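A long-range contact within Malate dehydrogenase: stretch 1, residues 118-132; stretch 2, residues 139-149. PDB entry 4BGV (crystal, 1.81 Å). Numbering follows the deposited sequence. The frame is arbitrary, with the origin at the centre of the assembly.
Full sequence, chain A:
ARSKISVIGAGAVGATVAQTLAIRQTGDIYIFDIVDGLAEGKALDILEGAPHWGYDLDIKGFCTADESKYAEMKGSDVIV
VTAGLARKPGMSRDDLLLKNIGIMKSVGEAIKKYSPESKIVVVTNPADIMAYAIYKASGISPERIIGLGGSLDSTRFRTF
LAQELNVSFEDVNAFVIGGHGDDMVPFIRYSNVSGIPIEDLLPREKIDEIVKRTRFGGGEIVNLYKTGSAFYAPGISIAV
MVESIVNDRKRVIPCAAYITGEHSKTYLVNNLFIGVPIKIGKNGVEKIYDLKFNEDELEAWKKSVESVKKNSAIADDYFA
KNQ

Stretch 1 118-132: SKIVVVTNPADIMAY
Stretch 2 139-149: GISPERIIGLG

Two cations lie side by side here: Lys119 NZ is 4.1 Å from Arg144 NH2, although like charges repel. Water 2 lies between the two groups and accepts from Lys119 NZ and Arg144 NH1 (3.0 Å each), while Lys119 CD covers one guanidinium face (CD to NH2 3.7 Å). The rotamers are m, p, p, t for Lys119 and m, t, p with chi4 79° for Arg144. Water 1 bridges Ser118 O and Arg144 NE, 2.8 Å from each.

Beyond this pair, strands 119-122 and 145-147 run parallel, inclined by 16°, with Ile120 beside Ile145, Val121 beside Ile146 and Val122 beside Gly147 (CA to CA 4.7, 5.1 and 4.6 Å). Extended phi/psi, such as -117/133 at Ile120, accompanies a ladder of four nearly linear N-H...O hydrogen bonds: Ile120 N to Arg144 O 2.8 Å, Ile146 N to Ile120 O 2.9 Å, Val122 N to Ile146 O 2.8 Å, Leu148 N to Val122 O 2.9 Å.

Branched side chains suit the buried sheet. Ile120 (m, m) meets Ile145 (m, t), CG1 to CG1 4.2 Å; on the other face, Val121 (t) meets Ile146 (p, t), CG2 to CG1 3.9 Å.

After the cis peptide before Pro126, a helix begins at Ala127. Small Ala131 fits against Ile145 (CB to CG2 4.0 Å). Gly147 is equally apt: a CB would sit 2.9 Å from Ala127 O.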

# COMPACT_ATOMS: atom_id res chain seq x y z
N SER A 118 20.30 14.53 14.86
CA SER A 118 19.05 14.39 14.11
C SER A 118 18.86 15.42 12.99
O SER A 118 19.35 16.54 13.08
CB SER A 118 17.85 14.48 15.06
OG SER A 118 17.88 13.42 16.00
N LYS A 119 18.15 15.02 11.94
CA LYS A 119 17.59 16.00 11.00
C LYS A 119 16.27 16.49 11.58
O LYS A 119 15.54 15.72 12.21
CB LYS A 119 17.38 15.39 9.61
CG LYS A 119 18.61 15.38 8.68
CD LYS A 119 19.62 14.31 9.07
CE LYS A 119 19.07 12.88 8.89
NZ LYS A 119 20.13 11.82 9.00
N ILE A 120 15.95 17.77 11.40
CA ILE A 120 14.75 18.32 12.02
C ILE A 120 13.76 18.79 10.97
O ILE A 120 14.14 19.46 10.02
CB ILE A 120 15.10 19.53 12.93
CG1 ILE A 120 16.39 19.25 13.73
CG2 ILE A 120 13.90 19.89 13.84
CD1 ILE A 120 16.28 18.03 14.68
N VAL A 121 12.49 18.42 11.16
CA VAL A 121 11.39 18.95 10.35
C VAL A 121 10.51 19.80 11.25
O VAL A 121 9.84 19.29 12.16
CB VAL A 121 10.55 17.83 9.70
CG1 VAL A 121 9.30 18.41 9.03
CG2 VAL A 121 11.40 17.06 8.66
N VAL A 122 10.53 21.11 11.02
CA VAL A 122 9.83 22.06 11.89
C VAL A 122 8.47 22.40 11.30
O VAL A 122 8.38 22.78 10.14
CB VAL A 122 10.66 23.35 12.10
CG1 VAL A 122 9.96 24.29 13.07
CG2 VAL A 122 12.05 22.99 12.61
N VAL A 123 7.42 22.27 12.11
CA VAL A 123 6.04 22.42 11.65
C VAL A 123 5.37 23.67 12.22
O VAL A 123 4.55 24.31 11.55
CB VAL A 123 5.20 21.21 12.07
CG1 VAL A 123 3.69 21.42 11.79
CG2 VAL A 123 5.73 19.93 11.39
N THR A 124 5.70 24.00 13.45
CA THR A 124 5.16 25.18 14.13
C THR A 124 5.16 26.43 13.23
O THR A 124 6.20 26.81 12.69
CB THR A 124 5.96 25.44 15.43
OG1 THR A 124 6.07 24.22 16.19
CG2 THR A 124 5.27 26.51 16.29
N ASN A 125 4.00 27.06 13.05
CA ASN A 125 3.85 28.18 12.12
C ASN A 125 4.20 29.55 12.74
O ASN A 125 3.89 29.79 13.91
CB ASN A 125 2.43 28.18 11.53
CG ASN A 125 2.15 29.37 10.62
OD1 ASN A 125 2.48 29.36 9.43
ND2 ASN A 125 1.51 30.40 11.18
N PRO A 126 4.86 30.45 11.98
CA PRO A 126 5.38 30.24 10.62
C PRO A 126 6.67 29.45 10.67
O PRO A 126 7.62 29.82 11.36
CB PRO A 126 5.65 31.67 10.14
CG PRO A 126 5.98 32.42 11.40
CD PRO A 126 5.12 31.81 12.47
N ALA A 127 6.72 28.36 9.90
CA ALA A 127 7.79 27.40 10.04
C ALA A 127 9.13 27.90 9.52
O ALA A 127 10.17 27.38 9.91
CB ALA A 127 7.39 26.06 9.37
N ASP A 128 9.13 28.91 8.65
CA ASP A 128 10.42 29.44 8.25
C ASP A 128 11.10 30.11 9.45
O ASP A 128 12.25 29.79 9.77
CB ASP A 128 10.35 30.37 7.03
CG ASP A 128 9.15 31.29 7.06
OD1 ASP A 128 8.57 31.49 8.15
OD2 ASP A 128 8.79 31.81 5.97
N ILE A 129 10.37 30.97 10.15
CA ILE A 129 10.92 31.62 11.35
C ILE A 129 11.19 30.61 12.47
O ILE A 129 12.20 30.72 13.18
CB ILE A 129 9.99 32.74 11.91
CG1 ILE A 129 9.44 33.60 10.77
CG2 ILE A 129 10.73 33.59 12.97
CD1 ILE A 129 10.53 34.19 9.84
N MET A 130 10.29 29.65 12.66
CA MET A 130 10.48 28.66 13.71
C MET A 130 11.66 27.73 13.42
O MET A 130 12.35 27.31 14.34
CB MET A 130 9.20 27.86 13.97
CG MET A 130 8.05 28.71 14.50
SD MET A 130 8.50 29.76 15.90
CE MET A 130 7.69 31.29 15.45
N ALA A 131 11.91 27.44 12.14
CA ALA A 131 13.11 26.71 11.75
C ALA A 131 14.36 27.53 12.06
O ALA A 131 15.37 27.00 12.53
CB ALA A 131 13.07 26.33 10.25
N TYR A 132 14.29 28.82 11.78
CA TYR A 132 15.39 29.73 12.12
C TYR A 132 15.66 29.71 13.62
O TYR A 132 16.81 29.60 14.05
CB TYR A 132 15.06 31.14 11.62
CG TYR A 132 16.16 32.16 11.80
CD1 TYR A 132 17.43 31.96 11.25
CD2 TYR A 132 15.93 33.32 12.52
CE1 TYR A 132 18.44 32.89 11.42
CE2 TYR A 132 16.93 34.26 12.69
CZ TYR A 132 18.17 34.05 12.14
OH TYR A 132 19.15 35.00 12.32
N GLY A 139 22.09 24.70 17.25
CA GLY A 139 23.43 24.69 16.68
C GLY A 139 23.63 23.63 15.61
O GLY A 139 24.75 23.38 15.13
N ILE A 140 22.54 22.98 15.21
CA ILE A 140 22.58 21.95 14.18
C ILE A 140 22.96 22.58 12.85
O ILE A 140 22.56 23.71 12.55
CB ILE A 140 21.22 21.21 14.12
CG1 ILE A 140 21.11 20.25 15.31
CG2 ILE A 140 21.03 20.47 12.79
CD1 ILE A 140 19.74 19.63 15.47
N SER A 141 23.78 21.89 12.06
CA SER A 141 24.17 22.39 10.75
C SER A 141 22.90 22.67 9.93
O SER A 141 22.01 21.83 9.84
CB SER A 141 25.10 21.40 10.03
OG SER A 141 25.79 22.02 8.96
N PRO A 142 22.80 23.89 9.37
CA PRO A 142 21.50 24.39 8.92
C PRO A 142 20.86 23.63 7.75
O PRO A 142 19.64 23.70 7.59
CB PRO A 142 21.79 25.85 8.52
CG PRO A 142 23.28 25.93 8.37
CD PRO A 142 23.84 24.94 9.35
N GLU A 143 21.66 22.91 6.97
CA GLU A 143 21.10 22.06 5.92
C GLU A 143 20.29 20.89 6.51
O GLU A 143 19.56 20.22 5.78
CB GLU A 143 22.20 21.54 4.98
CG GLU A 143 22.92 20.26 5.47
CD GLU A 143 24.01 20.53 6.51
OE1 GLU A 143 24.23 21.71 6.86
OE2 GLU A 143 24.66 19.56 6.98
N ARG A 144 20.41 20.65 7.81
CA ARG A 144 19.75 19.50 8.43
C ARG A 144 18.41 19.87 9.03
O ARG A 144 17.75 19.05 9.68
CB ARG A 144 20.66 18.82 9.47
CG ARG A 144 21.94 18.31 8.82
CD ARG A 144 23.04 17.99 9.83
NE ARG A 144 22.83 16.71 10.51
CZ ARG A 144 23.11 15.52 9.98
NH1 ARG A 144 23.60 15.44 8.75
NH2 ARG A 144 22.89 14.41 10.69
N ILE A 145 17.99 21.11 8.79
CA ILE A 145 16.72 21.63 9.30
C ILE A 145 15.86 22.10 8.14
O ILE A 145 16.31 22.90 7.31
CB ILE A 145 16.96 22.83 10.27
CG1 ILE A 145 17.90 22.42 11.41
CG2 ILE A 145 15.65 23.33 10.83
CD1 ILE A 145 18.46 23.62 12.22
N ILE A 146 14.63 21.60 8.06
CA ILE A 146 13.68 22.10 7.05
C ILE A 146 12.32 22.40 7.68
O ILE A 146 11.94 21.78 8.66
CB ILE A 146 13.51 21.10 5.86
CG1 ILE A 146 12.99 19.75 6.34
CG2 ILE A 146 14.85 20.90 5.15
CD1 ILE A 146 12.82 18.73 5.17
N GLY A 147 11.60 23.37 7.10
CA GLY A 147 10.30 23.77 7.62
C GLY A 147 9.15 23.41 6.70
O GLY A 147 9.26 23.53 5.48
N LEU A 148 8.04 22.97 7.27
CA LEU A 148 6.83 22.69 6.50
C LEU A 148 6.30 23.97 5.89
O LEU A 148 6.12 24.96 6.58
CB LEU A 148 5.74 22.08 7.38
CG LEU A 148 4.38 21.97 6.68
CD1 LEU A 148 4.39 20.91 5.57
CD2 LEU A 148 3.25 21.72 7.71
N GLY A 149 6.03 23.96 4.59
CA GLY A 149 5.39 25.10 3.97
C GLY A 149 4.75 24.64 2.68
O GLY A 149 3.55 24.31 2.65
O HOH W 1 22.09 17.14 13.15
O HOH W 2 22.89 12.59 8.18
O HOH W 3 3.97 24.91 8.91